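Avidin/streptavidin (Shewanella denitrificans, PDB 3SZH) binds biotin with high affinity, as a dimeric bacterial member of the avidin and streptavidin family. Local coordinates at residues Ser11-Gln16 against Leu21-Ile26; Tyr50-Trp55 against Ile61-Lys66. All coordinates share one frame; numbering follows the deposited sequence. Where two conformers were deposited one is given.

Contact 1. Residues Ser11-Gln16 against Leu21-Ile26; sequences SAWVNQ and LYINSI
Trp13 meets Ile23 and Leu21 on the barrel-interior face of a short antiparallel pairing. The nearest approach is made by the delta methyl of Ile23, whose CD1 lies 3.6 Å from Trp13 NE1. The two side chains cross at a slant. Leu21 adds a looser touch: its CD2 is 4.4 Å from Trp13 CD1. In Ile23, CG1 is turned beside the backbone N (chi1 -56°) and the chain is extended beyond it, which carries CD1 to the pyrrole part of the indole. The same methyl packs 3.7 Å from Ser11 OG. On the other face of the sheet Ala12 CB rests obliquely near the Tyr22 ring, 4.2 Å from CD2.

The polar side chains lie around this centre. Trp13 NE1 donates to Ser11 OG at 2.9 Å, with the oxygen 18° out of the indole plane. This bond satisfies the buried indole N-H and helps fix the rotation of the ring. Ser11 OG also bonds to Thr8 O. The backbone pairs Trp13 with Leu21 through two bonds, and Trp13 N reaches Leu21 O in the carbonyl plane. Ile23 N is bound to Ser11 O at 2.8 Å, while the return bond from Ser11 N is weak. Tyr22 OH finds its partner farther out, at Arg39.

The two strands form the first hairpin of the avidin-type barrel. Strand 20-26 lies next to strand 31-37 in the sheet; its Asn24 and Ser25 both face Thr33 of that strand, a classic beta bulge. Strand 11-14 is flanked on its other edge by strand 111-119, and Trp13 packs on Phe117 there.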
loop_
_atom_site.group_PDB
_atom_site.type_symbol
_atom_site.label_atom_id
_atom_site.label_comp_id
_atom_site.label_asym_id
_atom_site.label_seq_id
_atom_site.Cartn_x
_atom_site.Cartn_y
_atom_site.Cartn_z
ATOM N N SER B 11 -12.274 7.015 11.802
ATOM C CA SER B 11 -12.927 5.730 12.068
ATOM C C SER B 11 -11.854 4.713 12.434
ATOM O O SER B 11 -10.735 4.744 11.897
ATOM C CB SER B 11 -13.775 5.267 10.879
ATOM O OG SER B 11 -13.032 5.054 9.693
ATOM N N ALA B 12 -12.178 3.835 13.379
ATOM C CA ALA B 12 -11.247 2.839 13.892
ATOM C C ALA B 12 -11.774 1.429 13.646
ATOM O O ALA B 12 -12.982 1.165 13.712
ATOM C CB ALA B 12 -10.984 3.041 15.352
ATOM N N TRP B 13 -10.841 0.525 13.403
ATOM C CA TRP B 13 -11.148 -0.822 12.888
ATOM C C TRP B 13 -10.203 -1.809 13.542
ATOM O O TRP B 13 -9.006 -1.554 13.520
ATOM C CB TRP B 13 -11.023 -0.841 11.355
ATOM C CG TRP B 13 -11.731 0.282 10.690
ATOM C CD1 TRP B 13 -11.264 1.539 10.460
ATOM C CD2 TRP B 13 -13.078 0.280 10.251
ATOM N NE1 TRP B 13 -12.223 2.317 9.880
ATOM C CE2 TRP B 13 -13.348 1.560 9.730
ATOM C CE3 TRP B 13 -14.113 -0.695 10.236
ATOM C CZ2 TRP B 13 -14.617 1.915 9.227
ATOM C CZ3 TRP B 13 -15.371 -0.340 9.713
ATOM C CH2 TRP B 13 -15.595 0.941 9.204
ATOM N N VAL B 14 -10.698 -2.928 14.066
ATOM C CA VAL B 14 -9.883 -3.867 14.854
ATOM C C VAL B 14 -9.915 -5.243 14.208
ATOM O O VAL B 14 -10.983 -5.794 13.947
ATOM C CB VAL B 14 -10.361 -3.985 16.340
ATOM C CG1 VAL B 14 -9.336 -4.701 17.169
ATOM C CG2 VAL B 14 -10.620 -2.628 16.941
ATOM N N ASN B 15 -8.759 -5.831 13.963
ATOM C CA ASN B 15 -8.702 -7.142 13.319
ATOM C C ASN B 15 -8.739 -8.307 14.301
ATOM O O ASN B 15 -8.891 -8.154 15.511
ATOM C CB ASN B 15 -7.510 -7.243 12.328
ATOM C CG ASN B 15 -6.161 -7.395 13.015
ATOM O OD1 ASN B 15 -6.078 -7.651 14.221
ATOM N ND2 ASN B 15 -5.087 -7.254 12.241
ATOM N N GLN B 16 -8.656 -9.507 13.743
ATOM C CA GLN B 16 -8.753 -10.761 14.517
ATOM C C GLN B 16 -7.596 -11.010 15.509
ATOM O O GLN B 16 -7.668 -11.932 16.343
ATOM C CB GLN B 16 -8.935 -11.964 13.565
ATOM C CG GLN B 16 -7.675 -12.378 12.800
ATOM C CD GLN B 16 -7.254 -11.428 11.665
ATOM O OE1 GLN B 16 -8.038 -10.586 11.190
ATOM N NE2 GLN B 16 -6.026 -11.608 11.199
ATOM N N LEU B 21 -6.452 -0.258 13.254
ATOM C CA LEU B 21 -6.275 0.859 12.343
ATOM C C LEU B 21 -7.107 2.038 12.784
ATOM O O LEU B 21 -8.337 1.938 12.860
ATOM C CB LEU B 21 -6.648 0.461 10.916
ATOM C CG LEU B 21 -6.672 1.589 9.875
ATOM C CD1 LEU B 21 -5.262 2.103 9.625
ATOM C CD2 LEU B 21 -7.306 1.152 8.572
ATOM N N TYR B 22 -6.440 3.146 13.074
ATOM C CA TYR B 22 -7.060 4.434 13.407
ATOM C C TYR B 22 -6.961 5.309 12.172
ATOM O O TYR B 22 -5.857 5.817 11.872
ATOM C CB TYR B 22 -6.344 5.086 14.600
ATOM C CG TYR B 22 -6.290 4.241 15.850
ATOM C CD1 TYR B 22 -5.220 3.353 16.059
ATOM C CD2 TYR B 22 -7.304 4.306 16.822
ATOM C CE1 TYR B 22 -5.143 2.570 17.205
ATOM C CE2 TYR B 22 -7.238 3.543 17.974
ATOM C CZ TYR B 22 -6.142 2.680 18.161
ATOM O OH TYR B 22 -6.042 1.878 19.281
ATOM N N ILE B 23 -8.039 5.447 11.415
ATOM C CA ILE B 23 -8.029 6.334 10.269
ATOM C C ILE B 23 -8.207 7.757 10.740
ATOM O O ILE B 23 -9.212 8.065 11.390
ATOM C CB ILE B 23 -9.096 5.967 9.209
ATOM C CG1 ILE B 23 -8.955 4.517 8.738
ATOM C CG2 ILE B 23 -9.071 6.960 8.053
ATOM C CD1 ILE B 23 -10.017 4.098 7.699
ATOM N N ASN B 24 -7.246 8.616 10.424
ATOM C CA ASN B 24 -7.282 10.004 10.795
ATOM C C ASN B 24 -7.971 10.856 9.742
ATOM O O ASN B 24 -9.111 11.257 9.946
ATOM C CB ASN B 24 -5.881 10.484 11.116
ATOM C CG ASN B 24 -5.857 11.933 11.446
ATOM O OD1 ASN B 24 -5.509 12.749 10.603
ATOM N ND2 ASN B 24 -6.247 12.274 12.658
ATOM N N SER B 25 -7.298 11.168 8.646
ATOM C CA SER B 25 -7.849 11.981 7.580
ATOM C C SER B 25 -8.080 11.155 6.318
ATOM O O SER B 25 -7.343 10.204 6.018
ATOM C CB SER B 25 -6.935 13.179 7.283
ATOM O OG SER B 25 -5.683 12.759 6.772
ATOM N N ILE B 26 -9.124 11.532 5.592
ATOM C CA ILE B 26 -9.322 11.133 4.208
ATOM C C ILE B 26 -9.617 12.425 3.446
ATOM O O ILE B 26 -10.659 13.056 3.655
ATOM C CB ILE B 26 -10.470 10.130 4.017
ATOM C CG1 ILE B 26 -10.254 8.852 4.843
ATOM C CG2 ILE B 26 -10.649 9.812 2.544
ATOM C CD1 ILE B 26 -11.453 7.878 4.802
#

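Contact 2. Residues Tyr50-Trp55 against Ile61-Lys66; sequences YPVNGW and ISFSTK
Asn53 pairs with Ser64 and Trp55 with Ser62 in a beta hairpin of the avidin-type barrel, strands 50-57 and 60-66. Four backbone hydrogen bonds hold these two pairs. Ser64 N to Asn53 O and Ser62 N to Trp55 O are both 2.9 Å. Between them lies the non-hydrogen-bonded pair Gly54 and Phe63. Here the strands come close, and Gly54, which has no side chain, brings its CA to 3.1 Å from Ser62 O in a CA-H...O contact.

Apolar packing is on the face of Val52 and Phe63. Val52 CG1, anti to the backbone N (chi1 176°), reaches across to Phe63 CB at 3.6 Å. The Phe63 ring turns off beyond Val52 and stacks on Trp80.

The opposite face belongs to the subunit interface. Ser62 OG lies in the plane of the Trp55 indole at its edge, 3.9 Å from CD1. In the conformers given, Ser62 OG is bonded to Ser64 OG of the second subunit, and Ser64 OG to Ser62 OG of that subunit. Both serines have two conformers, so these bonds are tentative. Ser64 OG is also bonded to Thr78 O. Asn53 ND2 binds Glu31 of the second subunit, and Lys66 NZ binds Val56 O of that subunit.

Polar contacts close the end near Tyr50. A water donates to both Pro51 O and Lys66 O. Thr65 OG1 is anti to its own N (chi1 -164°) and turned to Pro51. Tyr50 CB lies 3.3 Å from Thr65 OG1. Thr65 OG1 donates to Pro51 O at 2.7 Å, coming from 45° above the carbonyl plane.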
loop_
_atom_site.group_PDB
_atom_site.type_symbol
_atom_site.label_atom_id
_atom_site.label_comp_id
_atom_site.label_asym_id
_atom_site.label_seq_id
_atom_site.Cartn_x
_atom_site.Cartn_y
_atom_site.Cartn_z
ATOM N N TYR B 50 2.127 3.248 14.847
ATOM C CA TYR B 50 2.910 3.288 13.601
ATOM C C TYR B 50 2.147 4.087 12.564
ATOM O O TYR B 50 0.964 3.841 12.341
ATOM C CB TYR B 50 3.244 1.874 13.075
ATOM C CG TYR B 50 4.258 1.195 13.953
ATOM C CD1 TYR B 50 3.903 0.499 15.106
ATOM C CD2 TYR B 50 5.613 1.300 13.656
ATOM C CE1 TYR B 50 4.874 -0.069 15.936
ATOM C CE2 TYR B 50 6.579 0.749 14.486
ATOM C CZ TYR B 50 6.219 0.074 15.625
ATOM O OH TYR B 50 7.142 -0.470 16.481
ATOM N N PRO B 51 2.771 5.104 11.959
ATOM C CA PRO B 51 2.073 5.876 10.924
ATOM C C PRO B 51 1.606 5.051 9.718
ATOM O O PRO B 51 2.305 4.129 9.283
ATOM C CB PRO B 51 3.100 6.936 10.509
ATOM C CG PRO B 51 3.941 7.115 11.740
ATOM C CD PRO B 51 4.073 5.718 12.294
ATOM N N VAL B 52 0.464 5.447 9.174
ATOM C CA VAL B 52 -0.165 4.796 8.041
ATOM C C VAL B 52 -0.463 5.817 6.955
ATOM O O VAL B 52 -0.888 6.950 7.252
ATOM C CB VAL B 52 -1.508 4.161 8.500
ATOM C CG1 VAL B 52 -2.282 3.549 7.332
ATOM C CG2 VAL B 52 -1.278 3.126 9.602
ATOM N N ASN B 53 -0.268 5.412 5.708
ATOM C CA ASN B 53 -0.802 6.168 4.586
ATOM C C ASN B 53 -1.593 5.216 3.678
ATOM O O ASN B 53 -1.639 4.018 3.928
ATOM C CB ASN B 53 0.297 6.962 3.833
ATOM C CG ASN B 53 1.399 6.089 3.300
ATOM O OD1 ASN B 53 1.204 4.895 3.038
ATOM N ND2 ASN B 53 2.586 6.675 3.107
ATOM N N GLY B 54 -2.247 5.759 2.652
ATOM C CA GLY B 54 -3.039 4.922 1.750
ATOM C C GLY B 54 -4.021 5.742 0.962
ATOM O O GLY B 54 -3.863 6.966 0.812
ATOM N N TRP B 55 -5.074 5.052 0.513
ATOM C CA TRP B 55 -6.089 5.619 -0.388
ATOM C C TRP B 55 -7.440 4.981 -0.096
ATOM O O TRP B 55 -7.517 3.786 0.227
ATOM C CB TRP B 55 -5.758 5.289 -1.854
ATOM C CG TRP B 55 -4.496 5.908 -2.357
ATOM C CD1 TRP B 55 -3.313 5.272 -2.569
ATOM C CD2 TRP B 55 -4.313 7.275 -2.738
ATOM N NE1 TRP B 55 -2.385 6.185 -3.015
ATOM C CE2 TRP B 55 -2.968 7.421 -3.127
ATOM C CE3 TRP B 55 -5.158 8.398 -2.776
ATOM C CZ2 TRP B 55 -2.435 8.654 -3.560
ATOM C CZ3 TRP B 55 -4.641 9.621 -3.198
ATOM C CH2 TRP B 55 -3.287 9.743 -3.583
ATOM N N ILE B 61 -10.160 0.308 -0.333
ATOM C CA ILE B 61 -9.154 0.969 0.518
ATOM C C ILE B 61 -7.832 0.235 0.421
ATOM O O ILE B 61 -7.774 -1.006 0.346
ATOM C CB ILE B 61 -9.633 1.053 2.003
ATOM C CG1 ILE B 61 -8.594 1.753 2.891
ATOM C CG2 ILE B 61 -10.050 -0.319 2.533
ATOM C CD1 ILE B 61 -9.065 2.034 4.277
ATOM N N SER B 62 -6.749 0.999 0.389
ATOM C CA SER B 62 -5.407 0.474 0.616
ATOM C C SER B 62 -4.800 1.252 1.776
ATOM O O SER B 62 -5.011 2.471 1.896
ATOM C CB SER B 62 -4.519 0.587 -0.638
ATOM O OG SER B 62 -4.048 1.894 -0.841
ATOM N N PHE B 63 -4.030 0.572 2.609
ATOM C CA PHE B 63 -3.242 1.298 3.612
ATOM C C PHE B 63 -1.982 0.536 3.877
ATOM O O PHE B 63 -1.918 -0.677 3.685
ATOM C CB PHE B 63 -4.069 1.588 4.886
ATOM C CG PHE B 63 -4.635 0.367 5.578
ATOM C CD1 PHE B 63 -5.856 -0.164 5.207
ATOM C CD2 PHE B 63 -3.943 -0.220 6.661
ATOM C CE1 PHE B 63 -6.390 -1.271 5.865
ATOM C CE2 PHE B 63 -4.498 -1.342 7.325
ATOM C CZ PHE B 63 -5.712 -1.844 6.927
ATOM N N SER B 64 -0.948 1.265 4.289
ATOM C CA SER B 64 0.366 0.651 4.494
ATOM C C SER B 64 1.081 1.340 5.641
ATOM O O SER B 64 0.925 2.556 5.882
ATOM C CB SER B 64 1.157 0.713 3.183
ATOM O OG SER B 64 2.507 0.286 3.268
ATOM N N THR B 65 1.867 0.535 6.364
ATOM C CA THR B 65 2.644 1.021 7.492
ATOM C C THR B 65 4.065 0.508 7.396
ATOM O O THR B 65 4.302 -0.669 7.076
ATOM C CB THR B 65 1.995 0.653 8.843
ATOM O OG1 THR B 65 2.572 1.459 9.878
ATOM C CG2 THR B 65 2.164 -0.800 9.212
ATOM N N LYS B 66 5.012 1.398 7.684
ATOM C CA LYS B 66 6.408 1.040 7.873
ATOM C C LYS B 66 6.635 0.743 9.349
ATOM O O LYS B 66 6.303 1.558 10.214
ATOM C CB LYS B 66 7.300 2.191 7.386
ATOM C CG LYS B 66 8.779 2.038 7.729
ATOM C CD LYS B 66 9.620 3.156 7.090
ATOM C CE LYS B 66 11.029 3.128 7.618
ATOM N NZ LYS B 66 11.908 4.074 6.859
HETATM O O HOH W 1 5.074 3.903 9.420
#

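How the contacts relate
From the N terminus, contact 1 comes first. It pairs 11-16 with 21-26 and closes a short turn. The chain then adds strand 31-37 and a longer connection before contact 2 pairs 50-55 with 61-66 around a second short turn. The contacts follow in series and neither nests within nor crosses the other. Strand 31-37 separates the two hairpins in the sheet. The centres of contact 1 and contact 2 are about 10 Å apart. The two meet in the barrel interior. Leu21 CD2 packs 3.7 Å from Phe63 CE1, and Ile23 also touches Ile61. Contact 1 adjoins the closing strand 111-119, whereas contact 2 turns its Asn53 and Trp55 face to the second subunit.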